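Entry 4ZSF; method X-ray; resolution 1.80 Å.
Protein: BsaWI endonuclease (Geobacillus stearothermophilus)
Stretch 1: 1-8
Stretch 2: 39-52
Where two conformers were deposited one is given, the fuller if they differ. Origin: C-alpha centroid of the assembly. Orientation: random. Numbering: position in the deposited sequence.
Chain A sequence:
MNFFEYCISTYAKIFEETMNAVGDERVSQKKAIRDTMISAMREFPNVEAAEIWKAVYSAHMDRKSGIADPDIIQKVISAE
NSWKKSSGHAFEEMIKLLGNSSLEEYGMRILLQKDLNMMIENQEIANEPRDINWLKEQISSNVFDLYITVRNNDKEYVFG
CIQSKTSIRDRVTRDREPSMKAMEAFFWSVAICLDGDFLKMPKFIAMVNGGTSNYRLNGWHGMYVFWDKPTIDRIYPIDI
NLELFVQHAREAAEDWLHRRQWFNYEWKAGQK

Stretch 1 1-8: MNFFEYCI
Stretch 2, residues 39-52: SAMREFPNVEAAEI

Stretch 1 opens with M1, psi 126°, and N2, then enters a helix at F3 that runs through I8 and beyond. N2 is the N-cap, at phi/psi -85/175. Its chi1 is p, and OD1 accepts from E5 N at 2.9 Å. E5, with chi1 m and chi2 t, answers with OE1, which accepts from N2 N at 3.0 Å. This reciprocal pair fixes the start of the helix.

Stretch 2 begins inside a helix that lasts to E43. F44 leaves helical geometry at -133/70. A type I turn follows from F44 to V47, with V47 N bonded to F44 O at 3.1 Å. E48, at -64/133, is the N-cap of the next helix, which starts at A49.

Helix 3-8 and helix 39-43 run nearly antiparallel, at 150°, and their axes approach to 10.2 Å. The register pairs F3 with F44 (CA to CA 6.3 Å) and C7 with A40 (CA to CA 6.6 Å). F3, Y6 and C7 point toward stretch 2; F4 points away.

F44, chi1 m and chi2 -91°, lays its ring face against the backbone at the start of helix 3-8. F3 CA sits over the ring face, 3.5 Å from the centroid of the F44 ring. M1 O meets the ring edge, 3.4 Å from F44 CZ. A flat aromatic suits this place because it packs closely against backbone.

F3 takes chi1 p and chi2 91°, and its ring reaches V47, E51 and I52, at the end of the turn and in the second helix. V47, chi1 t, places CG1 over one face, 3.8 Å from the F3 ring centroid. E51 O lies at the edge, 3.4 Å from F3 CE1. I52, chi1 m and chi2 t, adds CG1 at 4.1 Å from F3 CD1.

Y6 has chi1 t, with chi2 82°. Its CB lies 3.5 Å from F44 CE2, and the two rings are oblique, with planes at 58° and centroids 5.6 Å apart. The ring extends along helix 39-43, with CD2 3.9 Å from A40 CB. E43 CB lies over one face. At the far end, Y6 OH and S39 OG form a very short hydrogen bond of 2.5 Å; either could donate. S39 has chi1 t. This is the only hydrogen bond between the stretches.

C7, chi1 m, is buried. Its SG touches A40 CB at 3.7 Å and I52 CG2 at 3.9 Å. C7 and A40 face each other in register, and their small side chains meet directly. The contact buries 500 Å², both sides summed.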

# COMPACT_ATOMS: atom_id res chain seq x y z
N MET A 1 -35.36 -0.32 -18.13
CA MET A 1 -34.11 -0.72 -17.51
C MET A 1 -33.52 0.48 -16.78
O MET A 1 -33.34 1.52 -17.40
CB MET A 1 -33.13 -1.22 -18.57
CG MET A 1 -31.92 -1.95 -18.02
SD MET A 1 -31.25 -3.21 -19.12
CE MET A 1 -31.35 -2.30 -20.66
N ASN A 2 -33.20 0.36 -15.50
CA ASN A 2 -32.52 1.45 -14.80
C ASN A 2 -31.00 1.31 -15.05
O ASN A 2 -30.59 0.34 -15.69
CB ASN A 2 -32.85 1.46 -13.31
CG ASN A 2 -32.44 0.19 -12.59
OD1 ASN A 2 -31.29 -0.18 -12.62
ND2 ASN A 2 -33.38 -0.45 -11.89
N PHE A 3 -30.19 2.26 -14.58
CA PHE A 3 -28.77 2.27 -14.99
C PHE A 3 -28.05 1.07 -14.40
O PHE A 3 -27.06 0.58 -14.97
CB PHE A 3 -28.06 3.58 -14.55
CG PHE A 3 -27.73 3.63 -13.08
CD1 PHE A 3 -26.50 3.18 -12.60
CD2 PHE A 3 -28.63 4.19 -12.17
CE1 PHE A 3 -26.18 3.22 -11.26
CE2 PHE A 3 -28.33 4.23 -10.81
CZ PHE A 3 -27.09 3.74 -10.34
N PHE A 4 -28.49 0.64 -13.22
CA PHE A 4 -27.79 -0.43 -12.54
C PHE A 4 -28.01 -1.76 -13.29
O PHE A 4 -27.04 -2.49 -13.55
CB PHE A 4 -28.22 -0.55 -11.08
CG PHE A 4 -27.48 -1.57 -10.31
CD1 PHE A 4 -27.87 -2.90 -10.35
CD2 PHE A 4 -26.43 -1.22 -9.52
CE1 PHE A 4 -27.15 -3.88 -9.63
CE2 PHE A 4 -25.72 -2.20 -8.78
CZ PHE A 4 -26.10 -3.52 -8.86
N GLU A 5 -29.27 -2.05 -13.64
CA GLU A 5 -29.59 -3.20 -14.48
C GLU A 5 -28.86 -3.16 -15.80
O GLU A 5 -28.40 -4.19 -16.28
CB GLU A 5 -31.10 -3.27 -14.77
CG GLU A 5 -31.90 -3.33 -13.49
CD GLU A 5 -33.43 -3.24 -13.76
OE1 GLU A 5 -33.90 -2.35 -14.51
OE2 GLU A 5 -34.15 -4.08 -13.20
N TYR A 6 -28.79 -1.99 -16.40
CA TYR A 6 -28.12 -1.82 -17.66
C TYR A 6 -26.63 -2.19 -17.50
O TYR A 6 -26.05 -2.83 -18.38
CB TYR A 6 -28.24 -0.38 -18.17
CG TYR A 6 -27.54 -0.15 -19.47
CD1 TYR A 6 -28.14 -0.50 -20.66
CD2 TYR A 6 -26.23 0.34 -19.51
CE1 TYR A 6 -27.48 -0.34 -21.90
CE2 TYR A 6 -25.57 0.50 -20.72
CZ TYR A 6 -26.20 0.18 -21.90
OH TYR A 6 -25.56 0.36 -23.09
N CYS A 7 -26.02 -1.73 -16.42
CA CYS A 7 -24.55 -1.98 -16.25
C CYS A 7 -24.28 -3.44 -16.05
O CYS A 7 -23.32 -3.99 -16.60
CB CYS A 7 -23.96 -1.22 -15.08
SG CYS A 7 -23.79 0.52 -15.45
N ILE A 8 -25.13 -4.07 -15.25
CA ILE A 8 -24.95 -5.49 -14.92
C ILE A 8 -24.99 -6.29 -16.24
O ILE A 8 -24.13 -7.17 -16.52
CB ILE A 8 -26.07 -6.01 -14.00
CG1 ILE A 8 -26.00 -5.46 -12.57
CG2 ILE A 8 -26.14 -7.54 -14.01
CD1 ILE A 8 -24.65 -5.33 -12.03
N SER A 39 -20.83 3.39 -22.25
CA SER A 39 -22.17 3.11 -22.77
C SER A 39 -23.25 3.59 -21.81
O SER A 39 -24.25 4.21 -22.22
CB SER A 39 -22.34 1.61 -23.02
OG SER A 39 -23.47 1.39 -23.85
N ALA A 40 -23.03 3.32 -20.54
CA ALA A 40 -23.99 3.70 -19.50
C ALA A 40 -24.02 5.18 -19.30
O ALA A 40 -25.10 5.74 -19.01
CB ALA A 40 -23.65 3.00 -18.15
N MET A 41 -22.83 5.83 -19.36
CA MET A 41 -22.88 7.30 -19.24
C MET A 41 -23.65 7.89 -20.42
O MET A 41 -24.30 8.92 -20.28
CB MET A 41 -21.48 7.87 -19.19
CG MET A 41 -20.84 7.67 -17.80
SD MET A 41 -19.22 8.48 -17.63
CE MET A 41 -18.30 7.61 -18.85
N ARG A 42 -23.57 7.28 -21.59
CA ARG A 42 -24.46 7.71 -22.67
C ARG A 42 -25.93 7.36 -22.48
O ARG A 42 -26.80 8.18 -22.78
CB ARG A 42 -23.97 7.15 -24.01
CG ARG A 42 -22.57 7.72 -24.36
CD ARG A 42 -21.97 7.03 -25.59
NE ARG A 42 -20.72 7.66 -26.05
CZ ARG A 42 -19.78 7.06 -26.78
NH1 ARG A 42 -19.92 5.79 -27.18
NH2 ARG A 42 -18.71 7.74 -27.15
N GLU A 43 -26.25 6.14 -22.10
CA GLU A 43 -27.65 5.77 -21.95
C GLU A 43 -28.30 6.46 -20.77
O GLU A 43 -29.56 6.60 -20.72
CB GLU A 43 -27.77 4.26 -21.78
CG GLU A 43 -27.31 3.47 -22.99
CD GLU A 43 -28.19 3.67 -24.20
OE1 GLU A 43 -29.39 3.95 -24.03
OE2 GLU A 43 -27.65 3.58 -25.32
N PHE A 44 -27.48 6.86 -19.79
CA PHE A 44 -27.99 7.47 -18.55
C PHE A 44 -27.22 8.76 -18.18
O PHE A 44 -26.53 8.83 -17.16
CB PHE A 44 -27.95 6.47 -17.39
CG PHE A 44 -28.76 5.25 -17.65
CD1 PHE A 44 -30.10 5.20 -17.25
CD2 PHE A 44 -28.21 4.15 -18.35
CE1 PHE A 44 -30.87 4.07 -17.51
CE2 PHE A 44 -28.98 3.02 -18.60
CZ PHE A 44 -30.32 2.98 -18.17
N PRO A 45 -27.41 9.81 -18.98
CA PRO A 45 -26.67 11.08 -18.84
C PRO A 45 -26.90 11.80 -17.54
O PRO A 45 -26.09 12.58 -17.11
CB PRO A 45 -27.20 11.93 -20.00
CG PRO A 45 -28.03 11.03 -20.86
CD PRO A 45 -28.45 9.86 -20.02
N ASN A 46 -28.03 11.55 -16.89
CA ASN A 46 -28.29 12.28 -15.67
C ASN A 46 -27.92 11.50 -14.43
O ASN A 46 -28.18 11.95 -13.32
CB ASN A 46 -29.77 12.72 -15.60
CG ASN A 46 -30.15 13.64 -16.73
OD1 ASN A 46 -29.33 14.43 -17.20
ND2 ASN A 46 -31.38 13.50 -17.21
N VAL A 47 -27.29 10.34 -14.58
CA VAL A 47 -26.84 9.60 -13.40
C VAL A 47 -25.38 9.96 -13.10
O VAL A 47 -24.60 10.10 -14.04
CB VAL A 47 -27.00 8.10 -13.62
CG1 VAL A 47 -26.46 7.33 -12.41
CG2 VAL A 47 -28.48 7.77 -13.86
N GLU A 48 -25.01 10.10 -11.83
CA GLU A 48 -23.64 10.53 -11.46
C GLU A 48 -22.63 9.46 -11.93
O GLU A 48 -22.89 8.29 -11.76
CB GLU A 48 -23.54 10.76 -9.96
CG GLU A 48 -24.07 12.12 -9.52
CD GLU A 48 -24.22 12.28 -8.00
OE1 GLU A 48 -23.96 11.29 -7.27
OE2 GLU A 48 -24.61 13.39 -7.52
N ALA A 49 -21.54 9.86 -12.58
CA ALA A 49 -20.62 8.88 -13.16
C ALA A 49 -20.10 7.94 -12.06
O ALA A 49 -19.91 6.72 -12.30
CB ALA A 49 -19.44 9.59 -13.87
N ALA A 50 -19.94 8.45 -10.83
CA ALA A 50 -19.48 7.61 -9.73
C ALA A 50 -20.47 6.49 -9.42
O ALA A 50 -20.05 5.40 -9.03
CB ALA A 50 -19.23 8.44 -8.47
N GLU A 51 -21.76 6.74 -9.61
CA GLU A 51 -22.75 5.69 -9.34
C GLU A 51 -22.70 4.60 -10.41
O GLU A 51 -22.92 3.41 -10.16
CB GLU A 51 -24.15 6.32 -9.28
CG GLU A 51 -24.31 7.16 -8.06
CD GLU A 51 -24.25 6.34 -6.78
OE1 GLU A 51 -24.93 5.28 -6.71
OE2 GLU A 51 -23.51 6.72 -5.85
N ILE A 52 -22.56 5.03 -11.66
CA ILE A 52 -22.33 4.08 -12.73
C ILE A 52 -21.09 3.19 -12.47
O ILE A 52 -21.13 1.95 -12.64
CB ILE A 52 -22.20 4.85 -14.06
CG1 ILE A 52 -23.56 5.53 -14.31
CG2 ILE A 52 -21.91 3.88 -15.19
CD1 ILE A 52 -23.60 6.24 -15.64